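Local coordinates for protein phenol hydroxylase component phN (Pseudomonas stutzeri, PDB 3U52) that probably hydroxylates phenol at a di-iron centre, as the large oxygenase subunit of a multicomponent bacterial phenol hydroxylase, at residues Val94-Lys98 / Phe156-His160; Arg168-Leu172 / Tyr342-Phe348; Ser277-Met283 / Leu331-Trp336; Leu398-Gln403 / Tyr447-Pro453. All coordinates share one frame; numbering follows the deposited sequence.

Contact 1. Residues Val94-Lys98 / Phe156-His160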
loop_
_atom_site.group_PDB
_atom_site.type_symbol
_atom_site.label_atom_id
_atom_site.label_comp_id
_atom_site.label_asym_id
_atom_site.label_seq_id
_atom_site.Cartn_x
_atom_site.Cartn_y
_atom_site.Cartn_z
ATOM N N VAL A 94 -21.870 10.521 0.207
ATOM C CA VAL A 94 -20.791 11.472 0.454
ATOM C C VAL A 94 -21.218 12.523 1.539
ATOM O O VAL A 94 -20.361 13.086 2.229
ATOM C CB VAL A 94 -20.308 12.118 -0.825
ATOM C CG1 VAL A 94 -19.132 13.107 -0.582
ATOM C CG2 VAL A 94 -19.912 11.016 -1.832
ATOM N N ASN A 95 -22.520 12.708 1.718
ATOM C CA ASN A 95 -23.015 13.561 2.798
ATOM C C ASN A 95 -22.590 13.164 4.209
ATOM O O ASN A 95 -22.409 14.037 5.047
ATOM C CB ASN A 95 -24.513 13.755 2.644
ATOM C CG ASN A 95 -24.829 14.485 1.327
ATOM O OD1 ASN A 95 -24.586 15.673 1.207
ATOM N ND2 ASN A 95 -25.287 13.752 0.329
ATOM N N ALA A 96 -22.365 11.875 4.428
ATOM C CA ALA A 96 -21.823 11.386 5.669
ATOM C C ALA A 96 -20.407 11.905 5.808
ATOM O O ALA A 96 -19.998 12.252 6.904
ATOM C CB ALA A 96 -21.828 9.927 5.683
ATOM N N LEU A 97 -19.671 12.025 4.705
ATOM C CA LEU A 97 -18.267 12.507 4.772
ATOM C C LEU A 97 -18.132 14.027 4.953
ATOM O O LEU A 97 -17.133 14.519 5.533
ATOM C CB LEU A 97 -17.449 11.997 3.565
ATOM C CG LEU A 97 -17.460 10.466 3.291
ATOM C CD1 LEU A 97 -16.673 10.127 2.005
ATOM C CD2 LEU A 97 -16.953 9.614 4.479
ATOM N N LYS A 98 -19.114 14.781 4.431
ATOM C CA LYS A 98 -19.170 16.270 4.648
ATOM C C LYS A 98 -19.358 16.559 6.129
ATOM O O LYS A 98 -18.664 17.392 6.695
ATOM C CB LYS A 98 -20.317 16.878 3.855
ATOM C CG LYS A 98 -20.222 16.555 2.362
ATOM C CD LYS A 98 -21.465 16.946 1.593
ATOM C CE LYS A 98 -21.481 16.270 0.193
ATOM N NZ LYS A 98 -22.539 16.882 -0.666
ATOM N N PHE A 156 -16.771 16.188 -5.164
ATOM C CA PHE A 156 -18.056 16.421 -4.478
ATOM C C PHE A 156 -18.049 17.764 -3.713
ATOM O O PHE A 156 -16.987 18.284 -3.405
ATOM C CB PHE A 156 -18.408 15.251 -3.521
ATOM C CG PHE A 156 -18.592 13.913 -4.232
ATOM C CD1 PHE A 156 -19.805 13.578 -4.833
ATOM C CD2 PHE A 156 -17.520 13.029 -4.342
ATOM C CE1 PHE A 156 -19.967 12.361 -5.520
ATOM C CE2 PHE A 156 -17.650 11.789 -4.997
ATOM C CZ PHE A 156 -18.886 11.444 -5.586
ATOM N N ASN A 157 -19.228 18.308 -3.408
ATOM C CA ASN A 157 -19.300 19.661 -2.834
ATOM C C ASN A 157 -19.367 19.503 -1.326
ATOM O O ASN A 157 -19.535 18.404 -0.847
ATOM C CB ASN A 157 -20.489 20.440 -3.421
ATOM C CG ASN A 157 -20.261 20.848 -4.898
ATOM O OD1 ASN A 157 -19.167 21.277 -5.253
ATOM N ND2 ASN A 157 -21.283 20.679 -5.756
ATOM N N GLY A 158 -19.159 20.577 -0.577
ATOM C CA GLY A 158 -19.379 20.559 0.844
ATOM C C GLY A 158 -18.212 20.058 1.690
ATOM O O GLY A 158 -18.308 20.031 2.916
ATOM N N LEU A 159 -17.098 19.696 1.064
ATOM C CA LEU A 159 -15.947 19.170 1.803
ATOM C C LEU A 159 -14.807 20.184 1.821
ATOM O O LEU A 159 -13.756 19.900 2.364
ATOM C CB LEU A 159 -15.441 17.850 1.153
ATOM C CG LEU A 159 -16.386 16.664 1.313
ATOM C CD1 LEU A 159 -16.710 16.060 -0.014
ATOM C CD2 LEU A 159 -15.735 15.651 2.208
ATOM N N HIS A 160 -15.026 21.381 1.276
ATOM C CA HIS A 160 -13.925 22.277 0.893
ATOM C C HIS A 160 -13.423 23.240 1.953
ATOM O O HIS A 160 -12.340 23.855 1.777
ATOM C CB HIS A 160 -14.285 23.078 -0.401
ATOM C CG HIS A 160 -15.601 23.785 -0.321
ATOM N ND1 HIS A 160 -15.738 25.028 0.244
ATOM C CD2 HIS A 160 -16.848 23.397 -0.676
ATOM C CE1 HIS A 160 -17.005 25.396 0.211
ATOM N NE2 HIS A 160 -17.704 24.418 -0.328
#
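Lys98, Val94 and Leu159 carry most of this buried contact, in which helix 94-103 packs against the loop that follows helix 125-155, both within the methane/phenol/alkene hydroxylase family region. Extended beyond CG, Lys98 passes Asn157 O with CE at 3.1 Å and crosses Leu159 at about a right angle. Its ammonium is gripped by two residues: NZ donates to Asn95 OD1 one turn back on the same helix (3.0 Å, well above the carbonyl plane) and forms a salt bridge with Asp491. That carboxylate also accepts the backbone N of Asn157, which ties the lysine and the loop to one anion. Val94 spreads its two branches. With CG1 trans to the backbone N (chi1 -178°), CG2 is set squarely over the centre of the Phe156 ring, 3.7 Å from the centroid and almost on the normal, a CH-pi contact. CG1 instead touches Phe156 CB and, at 3.9 Å, Leu159 CD1. The other branch of Leu159, CD2, reaches Leu97 O at 3.8 Å. Around this, Leu97 packs on Met149 and Tyr152 of helix 125-155, Leu159 leans on Asn153 of that helix, and Phe156 rests against Trp495 of helix 490-498.

Contact 2. Residues Arg168-Leu172 / Tyr342-Phe348. With XE (xenon), chain R.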
loop_
_atom_site.group_PDB
_atom_site.type_symbol
_atom_site.label_atom_id
_atom_site.label_comp_id
_atom_site.label_asym_id
_atom_site.label_seq_id
_atom_site.Cartn_x
_atom_site.Cartn_y
_atom_site.Cartn_z
ATOM N N ARG A 168 -17.872 28.340 12.740
ATOM C CA ARG A 168 -18.908 29.326 12.401
ATOM C C ARG A 168 -20.288 28.747 12.254
ATOM O O ARG A 168 -21.242 29.310 12.793
ATOM C CB ARG A 168 -18.546 30.104 11.124
ATOM C CG ARG A 168 -17.257 30.911 11.272
ATOM C CD ARG A 168 -16.769 31.530 9.976
ATOM N NE ARG A 168 -15.540 32.314 10.201
ATOM C CZ ARG A 168 -14.336 31.804 10.512
ATOM N NH1 ARG A 168 -14.126 30.491 10.634
ATOM N NH2 ARG A 168 -13.319 32.630 10.717
ATOM N N VAL A 169 -20.404 27.664 11.502
ATOM C CA VAL A 169 -21.699 27.110 11.113
ATOM C C VAL A 169 -22.542 26.634 12.280
ATOM O O VAL A 169 -22.062 25.949 13.174
ATOM C CB VAL A 169 -21.557 25.955 10.067
ATOM C CG1 VAL A 169 -22.896 25.343 9.763
ATOM C CG2 VAL A 169 -20.935 26.464 8.765
ATOM N N TRP A 170 -23.831 26.963 12.219
ATOM C CA TRP A 170 -24.745 26.719 13.317
ATOM C C TRP A 170 -24.615 25.319 13.914
ATOM O O TRP A 170 -24.311 25.192 15.097
ATOM C CB TRP A 170 -26.212 27.122 12.939
ATOM C CG TRP A 170 -26.845 26.248 11.875
ATOM C CD1 TRP A 170 -26.693 26.354 10.503
ATOM C CD2 TRP A 170 -27.732 25.131 12.103
ATOM N NE1 TRP A 170 -27.402 25.337 9.865
ATOM C CE2 TRP A 170 -28.051 24.575 10.819
ATOM C CE3 TRP A 170 -28.253 24.510 13.261
ATOM C CZ2 TRP A 170 -28.900 23.438 10.679
ATOM C CZ3 TRP A 170 -29.117 23.372 13.109
ATOM C CH2 TRP A 170 -29.441 22.871 11.836
ATOM N N TYR A 171 -24.779 24.265 13.113
ATOM C CA TYR A 171 -24.880 22.902 13.674
ATOM C C TYR A 171 -23.505 22.331 14.151
ATOM O O TYR A 171 -23.422 21.441 14.984
ATOM C CB TYR A 171 -25.574 21.983 12.638
ATOM C CG TYR A 171 -24.657 21.520 11.505
ATOM C CD1 TYR A 171 -23.907 20.354 11.665
ATOM C CD2 TYR A 171 -24.539 22.225 10.313
ATOM C CE1 TYR A 171 -23.060 19.913 10.701
ATOM C CE2 TYR A 171 -23.677 21.788 9.310
ATOM C CZ TYR A 171 -22.931 20.606 9.535
ATOM O OH TYR A 171 -22.022 20.060 8.652
ATOM N N LEU A 172 -22.422 22.856 13.588
ATOM C CA LEU A 172 -21.057 22.509 14.024
ATOM C C LEU A 172 -20.656 23.129 15.363
ATOM O O LEU A 172 -19.649 22.718 15.951
ATOM C CB LEU A 172 -20.034 22.918 12.927
ATOM C CG LEU A 172 -20.335 22.180 11.604
ATOM C CD1 LEU A 172 -19.483 22.713 10.451
ATOM C CD2 LEU A 172 -20.059 20.683 11.821
ATOM N N TYR A 342 -33.794 22.825 7.448
ATOM C CA TYR A 342 -32.767 23.840 7.595
ATOM C C TYR A 342 -31.554 23.645 6.650
ATOM O O TYR A 342 -30.543 24.376 6.742
ATOM C CB TYR A 342 -32.335 23.882 9.048
ATOM C CG TYR A 342 -33.318 24.592 9.986
ATOM C CD1 TYR A 342 -33.573 24.073 11.244
ATOM C CD2 TYR A 342 -33.904 25.811 9.635
ATOM C CE1 TYR A 342 -34.422 24.701 12.128
ATOM C CE2 TYR A 342 -34.799 26.473 10.528
ATOM C CZ TYR A 342 -35.018 25.910 11.770
ATOM O OH TYR A 342 -35.792 26.502 12.713
ATOM N N CYS A 343 -31.636 22.705 5.706
ATOM C CA CYS A 343 -30.445 22.474 4.851
ATOM C C CYS A 343 -30.160 23.519 3.794
ATOM O O CYS A 343 -29.178 23.374 3.062
ATOM C CB CYS A 343 -30.379 21.073 4.197
ATOM S SG CYS A 343 -31.560 20.844 2.900
ATOM N N GLN A 344 -30.970 24.562 3.706
ATOM C CA GLN A 344 -30.562 25.774 2.955
ATOM C C GLN A 344 -29.320 26.417 3.633
ATOM O O GLN A 344 -28.614 27.250 3.037
ATOM C CB GLN A 344 -31.731 26.791 2.758
ATOM C CG GLN A 344 -32.093 27.713 3.954
ATOM C CD GLN A 344 -33.084 27.065 4.897
ATOM O OE1 GLN A 344 -33.912 27.734 5.519
ATOM N NE2 GLN A 344 -33.040 25.772 4.975
ATOM N N ALA A 345 -29.068 26.024 4.882
ATOM C CA ALA A 345 -28.016 26.635 5.675
ATOM C C ALA A 345 -26.994 25.641 6.217
ATOM O O ALA A 345 -26.395 25.897 7.256
ATOM C CB ALA A 345 -28.612 27.401 6.824
ATOM N N THR A 346 -26.821 24.516 5.533
ATOM C CA THR A 346 -25.820 23.484 5.878
ATOM C C THR A 346 -24.950 23.190 4.626
ATOM O O THR A 346 -25.310 23.541 3.511
ATOM C CB THR A 346 -26.490 22.138 6.327
ATOM O OG1 THR A 346 -27.258 21.626 5.219
ATOM C CG2 THR A 346 -27.447 22.347 7.537
ATOM N N ASN A 347 -23.809 22.533 4.834
ATOM C CA ASN A 347 -22.854 22.230 3.777
ATOM C C ASN A 347 -23.039 20.797 3.286
ATOM O O ASN A 347 -22.132 20.224 2.686
ATOM C CB ASN A 347 -21.414 22.422 4.313
ATOM C CG ASN A 347 -21.083 21.473 5.465
ATOM O OD1 ASN A 347 -21.801 21.409 6.471
ATOM N ND2 ASN A 347 -19.954 20.747 5.340
ATOM N N PHE A 348 -24.186 20.197 3.587
ATOM C CA PHE A 348 -24.589 18.903 3.058
ATOM C C PHE A 348 -26.063 18.902 2.648
ATOM O O PHE A 348 -26.853 19.742 3.089
ATOM C CB PHE A 348 -24.235 17.699 3.974
ATOM C CG PHE A 348 -24.942 17.701 5.322
ATOM C CD1 PHE A 348 -26.230 17.196 5.449
ATOM C CD2 PHE A 348 -24.336 18.261 6.427
ATOM C CE1 PHE A 348 -26.892 17.201 6.723
ATOM C CE2 PHE A 348 -24.960 18.291 7.686
ATOM C CZ PHE A 348 -26.239 17.763 7.848
HETATM XE XE XE R . -30.667 27.155 11.214
#
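Trp170 and Tyr342 line a xenon pocket where two loops of the largely helical chain meet, completed by Pro396. The xenon lies over the centre of the indole, 3.7 Å from Trp170 CD2, and over the rim of one Tyr342 face. The two rings meet edge-to-face, the tyrosine edge turned to the tryptophan face with planes at 71°. Tyr171 CB lies against the opposite indole face, toward its rim. The indole is also pinned at its edge: Trp170 NE1 donates in the ring plane to Ala345 O (2.9 Å) although it stands well above the carbonyl plane, and the bond is bent to 135°. Thr346 CG2 packs on Trp170 CZ2 at 3.6 Å. Beyond the pocket, Phe348 presents its edge to the Tyr171 face in an offset edge-to-face pair with nearly perpendicular planes, and Phe339 packs against Trp170, Tyr171 and Phe348 alike. With CG placed between backbone N and carbonyl carbon (chi1 62°), Asn347 turns its amide nearly coplanar with the phenol ring. The Asn347 amide nitrogen is held by Gly158 O. Its other amide atom, OD1, accepts a hydrogen bond from Tyr171 OH on an in-plane lone pair, at 2.6 Å.

Contact 3. Residues Ser277-Met283 / Leu331-Trp336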
loop_
_atom_site.group_PDB
_atom_site.type_symbol
_atom_site.label_atom_id
_atom_site.label_comp_id
_atom_site.label_asym_id
_atom_site.label_seq_id
_atom_site.Cartn_x
_atom_site.Cartn_y
_atom_site.Cartn_z
ATOM N N SER A 277 -26.552 9.196 14.958
ATOM C CA SER A 277 -27.798 8.472 14.791
ATOM C C SER A 277 -28.456 8.783 13.466
ATOM O O SER A 277 -28.928 7.893 12.760
ATOM C CB SER A 277 -28.787 8.727 15.947
ATOM O OG SER A 277 -29.387 9.977 15.792
ATOM N N MET A 278 -28.487 10.066 13.128
ATOM C CA MET A 278 -29.050 10.538 11.858
ATOM C C MET A 278 -28.239 10.033 10.624
ATOM O O MET A 278 -28.799 9.643 9.595
ATOM C CB MET A 278 -29.068 12.074 11.898
ATOM C CG MET A 278 -29.491 12.690 10.648
ATOM S SD MET A 278 -29.366 14.488 10.778
ATOM C CE MET A 278 -27.558 14.660 10.534
ATOM N N MET A 279 -26.921 10.104 10.717
ATOM C CA MET A 279 -26.017 9.595 9.667
ATOM C C MET A 279 -26.280 8.144 9.315
ATOM O O MET A 279 -26.464 7.778 8.128
ATOM C CB MET A 279 -24.570 9.763 10.172
ATOM C CG MET A 279 -23.439 9.500 9.180
ATOM S SD MET A 279 -23.141 7.764 8.787
ATOM C CE MET A 279 -22.362 6.905 10.104
ATOM N N MET A 280 -26.241 7.290 10.330
ATOM C CA MET A 280 -26.331 5.853 10.055
ATOM C C MET A 280 -27.753 5.416 9.627
ATOM O O MET A 280 -27.879 4.502 8.804
ATOM C CB MET A 280 -25.808 4.993 11.216
ATOM C CG MET A 280 -26.704 4.933 12.442
ATOM S SD MET A 280 -25.854 4.165 13.848
ATOM C CE MET A 280 -25.897 2.441 13.435
ATOM N N ASP A 281 -28.801 6.049 10.158
ATOM C CA ASP A 281 -30.160 5.643 9.778
ATOM C C ASP A 281 -30.548 6.186 8.410
ATOM O O ASP A 281 -31.266 5.485 7.660
ATOM C CB ASP A 281 -31.205 6.090 10.805
ATOM C CG ASP A 281 -31.250 5.186 12.030
ATOM O OD1 ASP A 281 -32.083 5.414 12.905
ATOM O OD2 ASP A 281 -30.483 4.207 12.113
ATOM N N TYR A 282 -30.081 7.409 8.073
ATOM C CA TYR A 282 -30.545 8.125 6.851
ATOM C C TYR A 282 -29.508 8.385 5.749
ATOM O O TYR A 282 -29.847 8.343 4.551
ATOM C CB TYR A 282 -31.149 9.491 7.236
ATOM C CG TYR A 282 -32.504 9.373 7.888
ATOM C CD1 TYR A 282 -32.635 9.154 9.276
ATOM C CD2 TYR A 282 -33.657 9.454 7.120
ATOM C CE1 TYR A 282 -33.881 8.997 9.880
ATOM C CE2 TYR A 282 -34.931 9.316 7.703
ATOM C CZ TYR A 282 -35.034 9.104 9.069
ATOM O OH TYR A 282 -36.297 8.974 9.589
ATOM N N MET A 283 -28.272 8.714 6.132
ATOM C CA MET A 283 -27.303 9.121 5.131
ATOM C C MET A 283 -26.601 7.957 4.411
ATOM O O MET A 283 -26.005 8.175 3.348
ATOM C CB MET A 283 -26.286 10.106 5.687
ATOM C CG MET A 283 -26.881 11.429 6.217
ATOM S SD MET A 283 -25.437 12.419 6.597
ATOM C CE MET A 283 -26.019 14.073 6.530
ATOM N N LEU A 331 -34.627 9.525 18.088
ATOM C CA LEU A 331 -33.496 10.455 17.838
ATOM C C LEU A 331 -33.160 10.731 16.365
ATOM O O LEU A 331 -33.132 11.899 15.920
ATOM C CB LEU A 331 -32.255 9.908 18.496
ATOM C CG LEU A 331 -31.339 10.915 19.114
ATOM C CD1 LEU A 331 -32.096 11.749 20.220
ATOM C CD2 LEU A 331 -30.228 10.091 19.776
ATOM N N SER A 332 -32.915 9.680 15.607
ATOM C CA SER A 332 -32.483 9.865 14.213
ATOM C C SER A 332 -33.551 10.529 13.353
ATOM O O SER A 332 -33.251 11.353 12.492
ATOM C CB SER A 332 -32.024 8.531 13.624
ATOM O OG SER A 332 -33.125 7.684 13.366
ATOM N N HIS A 333 -34.810 10.207 13.624
ATOM C CA HIS A 333 -35.943 10.757 12.872
ATOM C C HIS A 333 -36.192 12.261 13.203
ATOM O O HIS A 333 -36.420 13.070 12.304
ATOM C CB HIS A 333 -37.194 9.916 13.181
ATOM C CG HIS A 333 -36.938 8.425 13.164
ATOM N ND1 HIS A 333 -36.519 7.757 12.026
ATOM C CD2 HIS A 333 -36.983 7.502 14.157
ATOM C CE1 HIS A 333 -36.343 6.476 12.312
ATOM N NE2 HIS A 333 -36.625 6.292 13.592
ATOM N N GLN A 334 -36.141 12.623 14.490
ATOM C CA GLN A 334 -36.208 14.037 14.909
ATOM C C GLN A 334 -35.091 14.885 14.271
ATOM O O GLN A 334 -35.328 15.996 13.746
ATOM C CB GLN A 334 -36.141 14.132 16.447
ATOM C CG GLN A 334 -37.360 13.533 17.143
ATOM C CD GLN A 334 -37.189 13.377 18.658
ATOM O OE1 GLN A 334 -36.091 13.140 19.170
ATOM N NE2 GLN A 334 -38.312 13.493 19.382
ATOM N N LEU A 335 -33.877 14.369 14.259
ATOM C CA LEU A 335 -32.773 15.120 13.710
ATOM C C LEU A 335 -32.840 15.219 12.178
ATOM O O LEU A 335 -32.525 16.265 11.616
ATOM C CB LEU A 335 -31.446 14.493 14.157
ATOM C CG LEU A 335 -31.074 15.019 15.535
ATOM C CD1 LEU A 335 -30.368 13.909 16.205
ATOM C CD2 LEU A 335 -30.146 16.194 15.278
ATOM N N TRP A 336 -33.276 14.148 11.493
ATOM C CA TRP A 336 -33.206 14.192 10.024
ATOM C C TRP A 336 -34.187 15.225 9.552
ATOM O O TRP A 336 -33.929 16.054 8.673
ATOM C CB TRP A 336 -33.529 12.842 9.400
ATOM C CG TRP A 336 -33.467 12.817 7.877
ATOM C CD1 TRP A 336 -34.531 12.665 6.998
ATOM C CD2 TRP A 336 -32.303 12.973 7.063
ATOM N NE1 TRP A 336 -34.069 12.663 5.697
ATOM C CE2 TRP A 336 -32.708 12.820 5.711
ATOM C CE3 TRP A 336 -30.934 13.165 7.346
ATOM C CZ2 TRP A 336 -31.808 12.881 4.655
ATOM C CZ3 TRP A 336 -30.048 13.229 6.290
ATOM C CH2 TRP A 336 -30.490 13.086 4.963
#
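Tyr282 and Trp336 lie face to face where segments 277-283 and 331-336, on helices 254-283 and 331-342, cross at -86° with their axes 8.2 Å apart at closest approach. Their rings form an offset stack, the phenol over the five-membered ring with centroids 4.0 Å apart and planes 13° from parallel. Each CB lies over its partner's ring: Tyr282 CB over the six-membered ring of Trp336, and Trp336 CB over the phenol, both as CH-pi contacts. Met278 meets the edge of the indole, its CG touching CE3 and its sulfur making an edge-on Met-aromatic contact. His333 completes the aromatic cluster rim to rim, steeply inclined to Tyr282. The hydrogen bond between Tyr282 OH and His333 ND1 (2.7 Å) lies near both ring planes, and the hydroxyl is also bonded to Tyr377. Trp336 NE1 is fixed by Trp351 O. At the closest backbone approach Ser332 is a knob in a hole formed by Ser277, Met278, Asp281 and Tyr282. With its hydroxyl between backbone N and carbonyl carbon (chi1 73°), Ser332 OG donates to Asp281 OD1 on the anti side of the carboxylate, 2.5 Å away.

Contact 4. Residues Leu398-Gln403 / Tyr447-Pro453. With ZN (zinc ion), chain I.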
loop_
_atom_site.group_PDB
_atom_site.type_symbol
_atom_site.label_atom_id
_atom_site.label_comp_id
_atom_site.label_asym_id
_atom_site.label_seq_id
_atom_site.Cartn_x
_atom_site.Cartn_y
_atom_site.Cartn_z
ATOM N N LEU A 398 -31.999 27.419 20.446
ATOM C CA LEU A 398 -30.912 26.498 20.700
ATOM C C LEU A 398 -30.800 26.258 22.204
ATOM O O LEU A 398 -31.085 27.183 23.007
ATOM C CB LEU A 398 -29.581 27.110 20.198
ATOM C CG LEU A 398 -29.451 27.424 18.701
ATOM C CD1 LEU A 398 -27.999 27.833 18.421
ATOM C CD2 LEU A 398 -29.854 26.205 17.869
ATOM N N CYS A 399 -30.369 25.046 22.596
ATOM C CA CYS A 399 -30.075 24.761 23.999
ATOM C C CYS A 399 -28.845 25.537 24.455
ATOM O O CYS A 399 -27.829 25.520 23.782
ATOM C CB CYS A 399 -29.780 23.272 24.186
ATOM S SG CYS A 399 -29.468 22.729 25.880
ATOM N N GLN A 400 -28.920 26.140 25.655
ATOM C CA GLN A 400 -27.813 26.916 26.198
ATOM C C GLN A 400 -26.531 26.032 26.422
ATOM O O GLN A 400 -25.401 26.549 26.477
ATOM C CB GLN A 400 -28.236 27.559 27.539
ATOM C CG GLN A 400 -27.174 28.596 28.130
ATOM C CD GLN A 400 -26.971 29.784 27.208
ATOM O OE1 GLN A 400 -25.843 30.316 27.023
ATOM N NE2 GLN A 400 -28.043 30.250 26.679
ATOM N N VAL A 401 -26.704 24.719 26.534
ATOM C CA VAL A 401 -25.564 23.836 26.921
ATOM C C VAL A 401 -25.071 23.070 25.683
ATOM O O VAL A 401 -23.937 23.266 25.252
ATOM C CB VAL A 401 -25.896 22.891 28.116
ATOM C CG1 VAL A 401 -24.801 21.830 28.327
ATOM C CG2 VAL A 401 -26.143 23.705 29.439
ATOM N N CYS A 402 -25.927 22.269 25.061
ATOM C CA CYS A 402 -25.442 21.351 24.006
ATOM C C CYS A 402 -25.495 22.044 22.678
ATOM O O CYS A 402 -24.822 21.600 21.731
ATOM C CB CYS A 402 -26.228 20.001 24.006
ATOM S SG CYS A 402 -27.957 20.118 23.468
ATOM N N GLN A 403 -26.211 23.192 22.645
ATOM C CA GLN A 403 -26.480 24.018 21.448
ATOM C C GLN A 403 -27.203 23.398 20.279
ATOM O O GLN A 403 -27.257 24.009 19.242
ATOM C CB GLN A 403 -25.232 24.769 20.948
ATOM C CG GLN A 403 -24.476 25.390 22.180
ATOM C CD GLN A 403 -23.267 26.171 21.798
ATOM O OE1 GLN A 403 -23.070 26.482 20.620
ATOM N NE2 GLN A 403 -22.435 26.499 22.780
ATOM N N TYR A 447 -21.426 28.202 31.274
ATOM C CA TYR A 447 -22.391 28.149 30.160
ATOM C C TYR A 447 -22.999 29.478 29.661
ATOM O O TYR A 447 -23.394 29.575 28.480
ATOM C CB TYR A 447 -23.483 27.084 30.411
ATOM C CG TYR A 447 -22.780 25.802 30.475
ATOM C CD1 TYR A 447 -22.259 25.228 29.292
ATOM C CD2 TYR A 447 -22.496 25.203 31.734
ATOM C CE1 TYR A 447 -21.504 24.033 29.371
ATOM C CE2 TYR A 447 -21.751 24.046 31.826
ATOM C CZ TYR A 447 -21.255 23.478 30.641
ATOM O OH TYR A 447 -20.501 22.361 30.796
ATOM N N ILE A 448 -23.034 30.506 30.521
ATOM C CA ILE A 448 -23.502 31.831 30.073
ATOM C C ILE A 448 -22.564 32.483 29.060
ATOM O O ILE A 448 -22.942 33.486 28.405
ATOM C CB ILE A 448 -23.792 32.841 31.274
ATOM C CG1 ILE A 448 -22.479 33.257 31.970
ATOM C CG2 ILE A 448 -24.829 32.224 32.188
ATOM C CD1 ILE A 448 -22.622 34.220 33.166
ATOM N N GLN A 449 -21.356 31.906 28.893
ATOM C CA GLN A 449 -20.409 32.413 27.895
ATOM C C GLN A 449 -20.610 31.916 26.490
ATOM O O GLN A 449 -20.077 32.511 25.522
ATOM C CB GLN A 449 -19.001 32.062 28.271
ATOM C CG GLN A 449 -18.483 32.701 29.525
ATOM C CD GLN A 449 -17.203 32.005 29.958
ATOM O OE1 GLN A 449 -16.206 32.053 29.244
ATOM N NE2 GLN A 449 -17.226 31.351 31.114
ATOM N N ALA A 450 -21.449 30.900 26.343
ATOM C CA ALA A 450 -21.625 30.252 25.051
ATOM C C ALA A 450 -21.875 31.196 23.835
ATOM O O ALA A 450 -22.687 32.150 23.890
ATOM C CB ALA A 450 -22.708 29.167 25.193
ATOM N N TRP A 451 -21.179 30.894 22.732
ATOM C CA TRP A 451 -21.323 31.560 21.448
ATOM C C TRP A 451 -22.431 30.807 20.717
ATOM O O TRP A 451 -22.142 29.898 19.935
ATOM C CB TRP A 451 -19.954 31.513 20.678
ATOM C CG TRP A 451 -19.872 32.391 19.433
ATOM C CD1 TRP A 451 -19.523 33.711 19.392
ATOM C CD2 TRP A 451 -20.140 32.007 18.056
ATOM N NE1 TRP A 451 -19.601 34.176 18.095
ATOM C CE2 TRP A 451 -19.963 33.158 17.257
ATOM C CE3 TRP A 451 -20.549 30.820 17.434
ATOM C CZ2 TRP A 451 -20.158 33.155 15.864
ATOM C CZ3 TRP A 451 -20.719 30.817 16.039
ATOM C CH2 TRP A 451 -20.523 31.988 15.277
ATOM N N LEU A 452 -23.705 31.132 21.012
ATOM C CA LEU A 452 -24.823 30.457 20.369
ATOM C C LEU A 452 -25.058 31.024 18.974
ATOM O O LEU A 452 -25.399 32.213 18.808
ATOM C CB LEU A 452 -26.090 30.569 21.226
ATOM C CG LEU A 452 -26.185 29.828 22.559
ATOM C CD1 LEU A 452 -27.647 29.849 23.023
ATOM C CD2 LEU A 452 -25.832 28.401 22.381
ATOM N N PRO A 453 -24.872 30.194 17.931
ATOM C CA PRO A 453 -24.878 30.794 16.599
ATOM C C PRO A 453 -26.117 31.623 16.271
ATOM O O PRO A 453 -25.963 32.662 15.677
ATOM C CB PRO A 453 -24.678 29.613 15.660
ATOM C CG PRO A 453 -23.974 28.580 16.494
ATOM C CD PRO A 453 -24.571 28.747 17.893
HETATM ZN ZN ZN I . -29.090 20.431 25.404
#
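The Tyr447 ring takes Val401 CG2 on one face, 4.0 Å above its plane and displaced toward the rim, while Val401 CG1 comes 4.1 Å from Tyr447 CE1. Phe440 of helix 434-442 packs on both residues, and the tyrosine hydroxyl is bonded to Asp181. The other flat groups are glutamine amides. Gln400 folds back at its second torsion (chi2 63°), which brings the end of its side chain to the type I turn Tyr447-Ala450. Gln403 reaches out extended beyond CG, lays its aliphatic part and amide carbon against Leu452 CD2 (3.3 Å from Gln403 CG) and approaches Ala450 CB with NE2. Gln403 OE1 is hydrogen-bonded to Ser173 OG. Leu452 thus enters between the two glutamines, with CD1 toward Gln400. Farther along, Leu398 CD1 meets Pro453 CD at 3.6 Å, where helix 453-458 begins. Within the 398-403 loop Cys399 SG and Cys402 SG, on side chains that lead away from 447-453, bind zinc, and Cys432 and Cys436 complete the site. Cys399 SG also accepts the backbone N of Val401 (3.5 Å, 164°) and, weakly, that of Cys402. A CxxC turn with such N-H...S bonds resembles the knuckles of rubredoxin-type metal sites, and here it joins the Cys4 zinc site to the 447-453 loop, which overlaps the YHS family region.

How the contacts relate
From the N terminus, contact 1 closes first, joining helix 94-103 to the loop beyond helix 125-155 across an almost wholly helical excursion. A few residues later contact 2 opens the longest loop, 168 to 348. Contact 3 is nested inside it, bringing helix 331-342 back across the end of helix 254-283. Contact 4 follows in series and closes the zinc-bearing region between residues 398 and 453; no loops cross. Contact 2 is the hub: Asn347 and Phe348 pack on Lys98 of contact 1, Phe348 also packs on Met283 of contact 3, and Trp170 and Arg168 reach Pro453 and Trp451 of contact 4. Contacts 1 and 3 touch through Met279 and Met283, whereas contact 4 touches neither.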